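Local atomic coordinates of glutathione transferase (Phanerochaete chrysosporium, PDB entry 4F0C), a protein that binds oxidized glutathione disulfide and, as a Ure2p-type glutathione transferase, probably catalyses glutathione-dependent reactions. Residues F107-A110 with S111-P115; K165-I168 with A169-S172; S199-R202 with W203-L207. All coordinates share one frame; numbering follows the deposited sequence.

Interaction 1. Residues F107-A110 with S111-P115; sequences FFQA and SGQGP. With GDS (oxidized glutathione disulfide), chain B.
Residues F107-A110 run straight into S111-P115 within helix 96-126, and the turns joining them widen on the way. S111 N and G112 N bond to F107 O and F108 O in the usual i to i+4 pattern. At Q109 O two donors then converge: Q113 N arrives from above the carbonyl plane at 3.0 Å, while G114 N, the donor of a wider pi-type turn, lies nearly along the C=O axis at 3.1 Å. P115 has no N-H to offer, and its CD comes to 3.0 Å from A110 O at the resulting kink. Alongside this widened turn the amides of Q109 and Q113 meet. Q109 bends at chi2 (-76°), bringing NE2 to Q113 OE1 at 2.8 Å, within the plane of both amides although those planes stand 71° apart. Q109 OE1 is held by K20, and Q113 NE2 by F173 O. S111 OG lies 2.7 Å from F107 O, but its single proton has a competing acceptor; E73 of the second subunit and another glutathione disulfide also bond to this hydroxyl. With no side chain at G114, the carboxylate oxygen OE6 of the ligand settles 3.2 Å from P115 N, against the kink. Helix 134-155 packs on F108 and helix 174-184 on the two glutamines, while F107 stacks on its counterpart F107 of the second subunit.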
ATOM      1  N   PHE A 107       3.200   4.396  -2.771  1.00  7.47           N
ATOM      2  CA  PHE A 107       2.014   4.050  -1.983  1.00  7.12           C
ATOM      3  C   PHE A 107       0.821   3.796  -2.878  1.00  6.95           C
ATOM      4  O   PHE A 107      -0.004   2.915  -2.581  1.00  9.54           O
ATOM      5  CB  PHE A 107       1.688   5.095  -0.902  1.00  6.93           C
ATOM      6  CG  PHE A 107       2.430   4.830   0.404  1.00  7.99           C
ATOM      7  CD1 PHE A 107       1.955   3.861   1.310  1.00  5.99           C
ATOM      8  CD2 PHE A 107       3.620   5.485   0.691  1.00  8.50           C
ATOM      9  CE1 PHE A 107       2.664   3.581   2.500  1.00  6.59           C
ATOM     10  CE2 PHE A 107       4.330   5.224   1.875  1.00 12.01           C
ATOM     11  CZ  PHE A 107       3.869   4.268   2.773  1.00 10.11           C
ATOM     12  N   PHE A 108       0.720   4.552  -3.965  1.00  7.19           N
ATOM     13  CA  PHE A 108      -0.375   4.294  -4.916  1.00 10.52           C
ATOM     14  C   PHE A 108      -0.213   2.903  -5.553  1.00  8.66           C
ATOM     15  O   PHE A 108      -1.174   2.135  -5.669  1.00  9.44           O
ATOM     16  CB  PHE A 108      -0.496   5.401  -5.980  1.00  7.28           C
ATOM     17  CG  PHE A 108      -1.541   5.096  -7.050  1.00 11.14           C
ATOM     18  CD1 PHE A 108      -2.819   4.720  -6.692  1.00 10.36           C
ATOM     19  CD2 PHE A 108      -1.223   5.166  -8.398  1.00 11.69           C
ATOM     20  CE1 PHE A 108      -3.816   4.420  -7.683  1.00 10.38           C
ATOM     21  CE2 PHE A 108      -2.199   4.884  -9.391  1.00 14.51           C
ATOM     22  CZ  PHE A 108      -3.498   4.506  -9.022  1.00 13.16           C
ATOM     23  N   GLN A 109       1.011   2.575  -5.937  1.00  7.93           N
ATOM     24  CA  GLN A 109       1.261   1.233  -6.476  1.00 10.24           C
ATOM     25  C   GLN A 109       0.869   0.184  -5.414  1.00 10.36           C
ATOM     26  O   GLN A 109       0.170  -0.801  -5.705  1.00  7.41           O
ATOM     27  CB  GLN A 109       2.750   1.055  -6.826  1.00  5.14           C
ATOM     28  CG  GLN A 109       3.024  -0.248  -7.609  1.00  5.65           C
ATOM     29  CD  GLN A 109       2.999  -1.491  -6.698  1.00  9.67           C
ATOM     30  OE1 GLN A 109       3.580  -1.486  -5.607  1.00 10.93           O
ATOM     31  NE2 GLN A 109       2.324  -2.567  -7.154  1.00  7.24           N
ATOM     32  N   ALA A 110       1.370   0.358  -4.194  1.00  6.62           N
ATOM     33  CA  ALA A 110       1.210  -0.685  -3.166  1.00 12.04           C
ATOM     34  C   ALA A 110      -0.231  -0.905  -2.696  1.00 12.86           C
ATOM     35  O   ALA A 110      -0.603  -2.035  -2.310  1.00  9.51           O
ATOM     36  CB  ALA A 110       2.110  -0.382  -1.954  1.00  6.53           C
ATOM     37  N   SER A 111      -1.027   0.161  -2.695  1.00  9.74           N
ATOM     38  CA  SER A 111      -2.377   0.096  -2.123  1.00  8.74           C
ATOM     39  C   SER A 111      -3.438   0.038  -3.227  1.00  8.50           C
ATOM     40  O   SER A 111      -4.545  -0.451  -3.029  1.00 11.85           O
ATOM     41  CB  SER A 111      -2.636   1.310  -1.194  1.00  7.47           C
ATOM     42  OG  SER A 111      -2.600   2.544  -1.912  1.00 10.09           O
ATOM     43  N   GLY A 112      -3.103   0.571  -4.393  1.00  8.37           N
ATOM     44  CA  GLY A 112      -4.110   0.771  -5.438  1.00  7.13           C
ATOM     45  C   GLY A 112      -3.857  -0.124  -6.651  1.00 16.28           C
ATOM     46  O   GLY A 112      -4.784  -0.409  -7.386  1.00 12.60           O
ATOM     47  N   GLN A 113      -2.614  -0.562  -6.875  1.00 11.45           N
ATOM     48  CA  GLN A 113      -2.373  -1.515  -7.979  1.00  7.70           C
ATOM     49  C   GLN A 113      -2.335  -2.971  -7.480  1.00 11.59           C
ATOM     50  O   GLN A 113      -3.236  -3.733  -7.808  1.00 10.43           O
ATOM     51  CB  GLN A 113      -1.109  -1.188  -8.775  1.00  8.59           C
ATOM     52  CG  GLN A 113      -0.929  -2.077 -10.042  1.00  8.90           C
ATOM     53  CD  GLN A 113       0.508  -2.116 -10.553  1.00  8.32           C
ATOM     54  OE1 GLN A 113       1.449  -2.274  -9.785  1.00 11.25           O
ATOM     55  NE2 GLN A 113       0.670  -2.012 -11.882  1.00 10.31           N
ATOM     56  N   GLY A 114      -1.276  -3.352  -6.754  1.00  9.27           N
ATOM     57  CA  GLY A 114      -1.119  -4.727  -6.253  1.00  8.86           C
ATOM     58  C   GLY A 114      -2.391  -5.386  -5.694  1.00  9.94           C
ATOM     59  O   GLY A 114      -2.797  -6.441  -6.156  1.00 11.47           O
ATOM     60  N   PRO A 115      -3.042  -4.743  -4.701  1.00 11.70           N
ATOM     61  CA  PRO A 115      -4.115  -5.457  -4.010  1.00 10.08           C
ATOM     62  C   PRO A 115      -5.321  -5.683  -4.926  1.00  8.75           C
ATOM     63  O   PRO A 115      -5.859  -6.783  -4.912  1.00 11.34           O
ATOM     64  CB  PRO A 115      -4.468  -4.518  -2.838  1.00 12.75           C
ATOM     65  CG  PRO A 115      -3.154  -3.785  -2.547  1.00 10.38           C
ATOM     66  CD  PRO A 115      -2.669  -3.501  -3.988  1.00  9.52           C
TER
HETATM   67  N1  GDS B 301       2.027  -5.754  -0.094  1.00  7.86           N
HETATM   68  CA1 GDS B 301       2.904  -6.980  -0.207  1.00 11.40           C
HETATM   69  C1  GDS B 301       4.234  -6.661  -0.998  1.00 10.14           C
HETATM   70  OE1 GDS B 301       4.201  -5.815  -1.942  1.00 11.70           O
HETATM   71  OE2 GDS B 301       5.287  -7.225  -0.585  1.00 11.88           O
HETATM   72  CB1 GDS B 301       2.165  -8.164  -0.925  1.00  9.63           C
HETATM   73  CG1 GDS B 301       3.074  -9.411  -1.025  1.00 13.74           C
HETATM   74  CD1 GDS B 301       2.271 -10.555  -1.558  1.00 16.41           C
HETATM   75  O1  GDS B 301       1.099 -10.493  -1.890  1.00 14.96           O
HETATM   76  N2  GDS B 301       2.981 -11.734  -1.659  1.00 15.70           N
HETATM   77  CA2 GDS B 301       2.347 -12.979  -2.138  1.00 14.28           C
HETATM   78  C2  GDS B 301       2.423 -14.043  -1.070  1.00 14.39           C
HETATM   79  O2  GDS B 301       3.464 -14.192  -0.424  1.00 14.79           O
HETATM   80  CB2 GDS B 301       3.120 -13.565  -3.342  1.00 18.74           C
HETATM   81  SG2 GDS B 301       2.844 -12.543  -4.806  1.00 20.16           S
HETATM   82  N3  GDS B 301       1.349 -14.848  -0.933  1.00 17.08           N
HETATM   83  CA3 GDS B 301       1.383 -15.907   0.037  1.00 23.21           C
HETATM   84  C3  GDS B 301       0.096 -15.937   0.853  1.00 23.71           C
HETATM   85  OE3 GDS B 301      -0.124 -16.942   1.563  1.00 29.19           O
HETATM   86  OE4 GDS B 301      -0.603 -14.909   0.790  1.00 26.25           O
HETATM   87  N4  GDS B 301      -1.075  -9.572  -3.503  1.00 16.15           N
HETATM   88  CA4 GDS B 301      -1.719  -8.258  -3.375  1.00 11.59           C
HETATM   89  C4  GDS B 301      -0.627  -7.160  -3.538  1.00 12.91           C
HETATM   90  OE5 GDS B 301       0.356  -7.396  -4.287  1.00 12.57           O
HETATM   91  OE6 GDS B 301      -0.829  -6.103  -2.906  1.00 12.99           O
HETATM   92  C5  GDS B 301      -1.737 -10.628  -4.079  1.00 19.18           C
HETATM   93  O5  GDS B 301      -2.884 -10.554  -4.523  1.00 18.09           O
HETATM   94  CA5 GDS B 301      -0.996 -11.955  -4.192  1.00 17.46           C
HETATM   95  N5  GDS B 301      -1.958 -13.093  -4.173  1.00 16.28           N
HETATM   96  CB5 GDS B 301      -0.208 -11.934  -5.506  1.00 18.22           C
HETATM   97  SG5 GDS B 301       0.991 -13.320  -5.560  1.00 20.81           S
HETATM   98  CA6 GDS B 301      -3.594 -14.876  -0.823  1.00 24.53           C
HETATM   99  C6  GDS B 301      -5.111 -14.532  -1.110  1.00 26.85           C
HETATM  100  OE7 GDS B 301      -5.987 -15.076  -0.405  1.00 28.20           O
HETATM  101  OE8 GDS B 301      -5.337 -13.717  -2.030  1.00 26.92           O
HETATM  102  N6  GDS B 301      -3.447 -15.416   0.529  1.00 24.14           N
HETATM  103  CB6 GDS B 301      -3.131 -15.875  -1.925  1.00 20.34           C
HETATM  104  CG6 GDS B 301      -2.896 -15.198  -3.285  1.00 18.60           C
HETATM  105  CD6 GDS B 301      -1.858 -14.089  -3.172  1.00 22.20           C
HETATM  106  O6  GDS B 301      -0.962 -14.026  -2.322  1.00 21.34           O

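Interaction 2. Residues K165-I168 with A169-S172; sequences KLTI and ADIS
T167 and D170 grip each other tightly at the start of helix 168-172. T167 N donates to D170 OD2 at 3.0 Å and an N-H...O angle of 166°, using the anti lone pair of that oxygen. In return, a weak bond runs from D170 N to T167 O, which also receives I171 N. T167 OG1, set between its own backbone N and carbonyl carbon (chi1 66°), turns back to accept A169 N at 3.1 Å. T167 is thus the N-cap and D170 its partner in a capping box, of the kind well known at this point of the glutathione transferase fold. The side chains of L166 and I171 cross at about a right angle, CD1 of L166 lying 4.1 Å from CG1 of I171, a hydrophobic staple across the cap. One turn on, S172 N bonds to I168 O, and its hydroxyl reaches A169 O at 2.8 Å. The packing is dense at I168, which lies against helix 74-85 and L106. D170 is held at both oxygens: OD1 takes bonds from W203 NE1 and L161 N, while OD2, besides T167 N, meets a water at 2.6 Å. That water sits 2.8 Å from T167 OG1, with K165 O also beside it, bridging loop and cap. Looser is the side chain of the partly exposed K165, which leaves the backbone away from 169-172; its NZ bonds to the carbonyl oxygens of H89 and S92.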
ATOM      1  N   LYS A 165      12.380  11.638 -14.604  1.00 15.99           N
ATOM      2  CA  LYS A 165      13.426  10.645 -14.750  1.00 12.44           C
ATOM      3  C   LYS A 165      12.892   9.299 -14.280  1.00 11.38           C
ATOM      4  O   LYS A 165      12.015   9.213 -13.421  1.00 11.26           O
ATOM      5  CB  LYS A 165      14.657  11.048 -13.931  1.00 14.51           C
ATOM      6  CG  LYS A 165      14.364  11.183 -12.435  1.00 15.64           C
ATOM      7  CD  LYS A 165      15.560  11.751 -11.623  1.00 18.43           C
ATOM      8  CE  LYS A 165      16.619  10.684 -11.357  1.00 15.95           C
ATOM      9  NZ  LYS A 165      17.774  11.221 -10.605  1.00 13.31           N
ATOM     10  N   LEU A 166      13.441   8.234 -14.844  1.00 12.40           N
ATOM     11  CA  LEU A 166      13.064   6.899 -14.414  1.00 10.69           C
ATOM     12  C   LEU A 166      13.419   6.716 -12.936  1.00 10.09           C
ATOM     13  O   LEU A 166      14.547   7.014 -12.538  1.00 11.98           O
ATOM     14  CB  LEU A 166      13.836   5.877 -15.261  1.00 10.45           C
ATOM     15  CG  LEU A 166      13.816   4.445 -14.739  1.00 15.02           C
ATOM     16  CD1 LEU A 166      12.428   3.875 -14.906  1.00 12.82           C
ATOM     17  CD2 LEU A 166      14.856   3.597 -15.522  1.00 18.23           C
ATOM     18  N   THR A 167      12.468   6.243 -12.120  1.00 10.14           N
ATOM     19  CA  THR A 167      12.760   5.902 -10.709  1.00  9.15           C
ATOM     20  C   THR A 167      12.066   4.592 -10.300  1.00  9.37           C
ATOM     21  O   THR A 167      11.331   3.985 -11.091  1.00 10.31           O
ATOM     22  CB  THR A 167      12.258   6.987  -9.719  1.00  7.83           C
ATOM     23  OG1 THR A 167      10.819   7.044  -9.756  1.00 10.14           O
ATOM     24  CG2 THR A 167      12.839   8.374 -10.082  1.00  8.50           C
ATOM     25  N   ILE A 168      12.281   4.165  -9.063  1.00 10.89           N
ATOM     26  CA  ILE A 168      11.583   2.997  -8.559  1.00 13.34           C
ATOM     27  C   ILE A 168      10.061   3.210  -8.543  1.00  7.94           C
ATOM     28  O   ILE A 168       9.326   2.228  -8.514  1.00  7.98           O
ATOM     29  CB  ILE A 168      12.092   2.563  -7.160  1.00  6.25           C
ATOM     30  CG1 ILE A 168      12.151   3.778  -6.193  1.00  8.57           C
ATOM     31  CG2 ILE A 168      13.486   1.924  -7.320  1.00  7.19           C
ATOM     32  CD1 ILE A 168      12.224   3.346  -4.683  1.00  8.33           C
ATOM     33  N   ALA A 169       9.591   4.463  -8.583  1.00  8.05           N
ATOM     34  CA  ALA A 169       8.129   4.654  -8.686  1.00  8.23           C
ATOM     35  C   ALA A 169       7.636   3.991  -9.968  1.00 14.09           C
ATOM     36  O   ALA A 169       6.673   3.238  -9.928  1.00  9.85           O
ATOM     37  CB  ALA A 169       7.708   6.118  -8.642  1.00  7.51           C
ATOM     38  N   ASP A 170       8.311   4.232 -11.094  1.00  9.06           N
ATOM     39  CA  ASP A 170       7.895   3.608 -12.356  1.00  7.61           C
ATOM     40  C   ASP A 170       8.102   2.111 -12.304  1.00 11.15           C
ATOM     41  O   ASP A 170       7.222   1.332 -12.707  1.00  9.02           O
ATOM     42  CB  ASP A 170       8.682   4.193 -13.552  1.00 10.20           C
ATOM     43  CG  ASP A 170       8.666   5.715 -13.558  1.00 10.52           C
ATOM     44  OD1 ASP A 170       7.658   6.281 -14.038  1.00  9.63           O
ATOM     45  OD2 ASP A 170       9.630   6.330 -13.037  1.00 10.18           O
ATOM     46  N   ILE A 171       9.269   1.700 -11.800  1.00  9.36           N
ATOM     47  CA  ILE A 171       9.621   0.284 -11.854  1.00 13.17           C
ATOM     48  C   ILE A 171       8.623  -0.545 -11.047  1.00 10.18           C
ATOM     49  O   ILE A 171       8.274  -1.666 -11.436  1.00 11.13           O
ATOM     50  CB  ILE A 171      11.062   0.036 -11.347  1.00 14.00           C
ATOM     51  CG1 ILE A 171      12.074   0.729 -12.284  1.00 13.62           C
ATOM     52  CG2 ILE A 171      11.373  -1.479 -11.244  1.00 16.27           C
ATOM     53  CD1 ILE A 171      13.513   0.706 -11.711  1.00 13.48           C
ATOM     54  N   SER A 172       8.141   0.029  -9.946  1.00  8.11           N
ATOM     55  CA  SER A 172       7.265  -0.697  -9.025  1.00 10.35           C
ATOM     56  C   SER A 172       5.965  -1.163  -9.682  1.00 10.47           C
ATOM     57  O   SER A 172       5.373  -2.138  -9.233  1.00  8.38           O
ATOM     58  CB  SER A 172       6.949   0.171  -7.777  1.00 11.42           C
ATOM     59  OG  SER A 172       6.005   1.181  -8.132  1.00 11.20           O
TER
HETATM   60  O   HOH W   1       9.758   8.610 -11.761  1.00  9.13           O

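Interaction 3. Residues S199-R202 with W203-L207; sequences SVHR and WHTAL
S199 O receives W203 N, V200 O receives H204 N and R202 O receives A206 N, the regular alpha-helical bonding of helix 198-209. H201 O takes two donors from T205: the backbone N at 2.8 Å and OG1 at 2.7 Å, reaching it from opposite faces of the carbonyl plane. This second grip depends on a chi1 of -61° at T205, which lays the hydroxyl back along the helix. Among ring contacts, the same OG1 sits over one face of the H201 imidazole, 3.4 Å from NE2 and offset toward the rim, while F193 meets that ring nearly at right angles. Were H201 replaced by alanine, T205 OG1 would keep its carbonyl bond but would probably lose the imidazole face beneath it, and F193 would be left without its ring partner. The indole of W203 has L207 CD1 over one face and V200 O at its edge. In apolar packing, V200 CG1 approaches W203 CE3 at 4.0 Å, and both side chains lie against L151 of helix 134-155. Of the charged groups, R202 bends at chi3 (77°), bringing its guanidinium above S199 O, and NH1 bonds to L155 O. S199 OG in turn bonds to E152. The helix therefore divides its chemistry by side: V200, W203 and L207 face the protein, whereas H201 and T205 lie on a more open flank, where the hydroxyl is satisfied by the helix's own backbone.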
ATOM      1  N   SER A 199      -0.547   6.148 -23.750  1.00 13.94           N
ATOM      2  CA  SER A 199       0.539   6.665 -22.917  1.00 15.59           C
ATOM      3  C   SER A 199       1.050   5.605 -21.936  1.00 16.42           C
ATOM      4  O   SER A 199       2.277   5.478 -21.706  1.00 13.50           O
ATOM      5  CB  SER A 199       0.073   7.907 -22.146  1.00 16.06           C
ATOM      6  OG  SER A 199      -0.463   8.861 -23.066  1.00 17.36           O
ATOM      7  N   VAL A 200       0.129   4.877 -21.303  1.00 13.81           N
ATOM      8  CA  VAL A 200       0.545   3.786 -20.420  1.00 11.61           C
ATOM      9  C   VAL A 200       1.314   2.741 -21.231  1.00 15.21           C
ATOM     10  O   VAL A 200       2.313   2.193 -20.755  1.00 13.99           O
ATOM     11  CB  VAL A 200      -0.655   3.127 -19.686  1.00 10.83           C
ATOM     12  CG1 VAL A 200      -0.147   2.061 -18.692  1.00 11.14           C
ATOM     13  CG2 VAL A 200      -1.479   4.216 -18.938  1.00  9.22           C
ATOM     14  N   HIS A 201       0.857   2.476 -22.458  1.00 12.41           N
ATOM     15  CA  HIS A 201       1.564   1.515 -23.309  1.00 13.07           C
ATOM     16  C   HIS A 201       2.982   1.996 -23.634  1.00 16.01           C
ATOM     17  O   HIS A 201       3.926   1.197 -23.629  1.00 14.90           O
ATOM     18  CB  HIS A 201       0.783   1.256 -24.598  1.00 15.16           C
ATOM     19  CG  HIS A 201       1.520   0.412 -25.605  1.00 18.26           C
ATOM     20  ND1 HIS A 201       2.197   0.953 -26.679  1.00 19.91           N
ATOM     21  CD2 HIS A 201       1.660  -0.932 -25.711  1.00 21.97           C
ATOM     22  CE1 HIS A 201       2.739  -0.022 -27.393  1.00 19.17           C
ATOM     23  NE2 HIS A 201       2.420  -1.175 -26.834  1.00 20.17           N
ATOM     24  N   ARG A 202       3.119   3.286 -23.955  1.00 15.03           N
ATOM     25  CA  ARG A 202       4.439   3.865 -24.277  1.00 14.72           C
ATOM     26  C   ARG A 202       5.411   3.669 -23.118  1.00 14.13           C
ATOM     27  O   ARG A 202       6.548   3.210 -23.291  1.00 14.50           O
ATOM     28  CB  ARG A 202       4.294   5.367 -24.531  1.00 13.76           C
ATOM     29  CG  ARG A 202       5.593   6.105 -24.834  1.00 17.50           C
ATOM     30  CD  ARG A 202       5.471   7.602 -24.488  1.00 16.18           C
ATOM     31  NE  ARG A 202       5.556   7.853 -23.052  1.00 14.10           N
ATOM     32  CZ  ARG A 202       4.648   8.536 -22.349  1.00 17.08           C
ATOM     33  NH1 ARG A 202       3.564   9.049 -22.957  1.00 18.36           N
ATOM     34  NH2 ARG A 202       4.837   8.732 -21.045  1.00 15.00           N
ATOM     35  N   TRP A 203       4.944   4.028 -21.925  1.00 12.92           N
ATOM     36  CA  TRP A 203       5.763   3.976 -20.714  1.00 13.10           C
ATOM     37  C   TRP A 203       6.085   2.544 -20.325  1.00 16.43           C
ATOM     38  O   TRP A 203       7.246   2.206 -20.031  1.00 14.35           O
ATOM     39  CB  TRP A 203       4.967   4.683 -19.627  1.00 10.72           C
ATOM     40  CG  TRP A 203       5.332   4.587 -18.149  1.00 10.08           C
ATOM     41  CD1 TRP A 203       6.306   5.275 -17.495  1.00 10.86           C
ATOM     42  CD2 TRP A 203       4.576   3.902 -17.143  1.00 11.84           C
ATOM     43  NE1 TRP A 203       6.232   5.036 -16.132  1.00 12.07           N
ATOM     44  CE2 TRP A 203       5.161   4.207 -15.894  1.00 12.10           C
ATOM     45  CE3 TRP A 203       3.450   3.055 -17.180  1.00 11.91           C
ATOM     46  CZ2 TRP A 203       4.674   3.683 -14.690  1.00 11.94           C
ATOM     47  CZ3 TRP A 203       2.963   2.539 -15.984  1.00 11.19           C
ATOM     48  CH2 TRP A 203       3.576   2.855 -14.757  1.00 11.99           C
ATOM     49  N   HIS A 204       5.065   1.693 -20.320  1.00 12.68           N
ATOM     50  CA  HIS A 204       5.278   0.272 -20.000  1.00 12.53           C
ATOM     51  C   HIS A 204       6.254  -0.346 -20.991  1.00 15.35           C
ATOM     52  O   HIS A 204       7.151  -1.094 -20.617  1.00 13.17           O
ATOM     53  CB  HIS A 204       3.952  -0.492 -20.024  1.00 16.55           C
ATOM     54  CG  HIS A 204       4.078  -1.927 -19.613  1.00 15.48           C
ATOM     55  ND1 HIS A 204       4.253  -2.309 -18.300  1.00 14.90           N
ATOM     56  CD2 HIS A 204       4.050  -3.070 -20.340  1.00 13.35           C
ATOM     57  CE1 HIS A 204       4.341  -3.630 -18.238  1.00 14.20           C
ATOM     58  NE2 HIS A 204       4.215  -4.116 -19.461  1.00 14.37           N
ATOM     59  N   THR A 205       6.107  -0.029 -22.274  1.00 15.02           N
ATOM     60  CA  THR A 205       6.985  -0.634 -23.271  1.00 16.63           C
ATOM     61  C   THR A 205       8.415  -0.170 -23.079  1.00 17.28           C
ATOM     62  O   THR A 205       9.360  -0.950 -23.242  1.00 16.98           O
ATOM     63  CB  THR A 205       6.493  -0.329 -24.721  1.00 20.22           C
ATOM     64  OG1 THR A 205       5.190  -0.890 -24.872  1.00 19.75           O
ATOM     65  CG2 THR A 205       7.452  -0.912 -25.796  1.00 23.84           C
ATOM     66  N   ALA A 206       8.583   1.103 -22.743  1.00 16.50           N
ATOM     67  CA  ALA A 206       9.918   1.620 -22.527  1.00 19.38           C
ATOM     68  C   ALA A 206      10.558   0.873 -21.334  1.00 20.12           C
ATOM     69  O   ALA A 206      11.734   0.508 -21.386  1.00 18.00           O
ATOM     70  CB  ALA A 206       9.895   3.130 -22.298  1.00 18.88           C
ATOM     71  N   LEU A 207       9.762   0.583 -20.304  1.00 16.97           N
ATOM     72  CA  LEU A 207      10.262  -0.108 -19.115  1.00 12.70           C
ATOM     73  C   LEU A 207      10.670  -1.545 -19.410  1.00 15.59           C
ATOM     74  O   LEU A 207      11.777  -1.957 -19.078  1.00 14.93           O
ATOM     75  CB  LEU A 207       9.218  -0.055 -17.973  1.00 11.90           C
ATOM     76  CG  LEU A 207       9.055   1.329 -17.333  1.00 14.26           C
ATOM     77  CD1 LEU A 207       7.699   1.511 -16.656  1.00 11.16           C
ATOM     78  CD2 LEU A 207      10.202   1.557 -16.325  1.00 16.36           C
TER

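Overall arrangement
Interactions 1 and 2 are buried, whereas interaction 3 is only partly so and lies farthest from the centre of the chain. Their side chains interlock: Q109 CG of interaction 1 packs 3.3 Å from S172 OG of interaction 2, while the D170-W203 hydrogen bond is the polar tie between interactions 2 and 3. Interactions 1 and 3 do not touch each other, but 165-172 touches both. Interactions 1 and 3 both pack on helices 134-155 and 174-184, through F108, Q109 and Q113 and through V200, W203 and H204 respectively. Chemistry follows place: a distorted helix with paired amides where ligand and second subunit meet, a polar cap at a helix start, and regular helix with mixed contacts toward the surface.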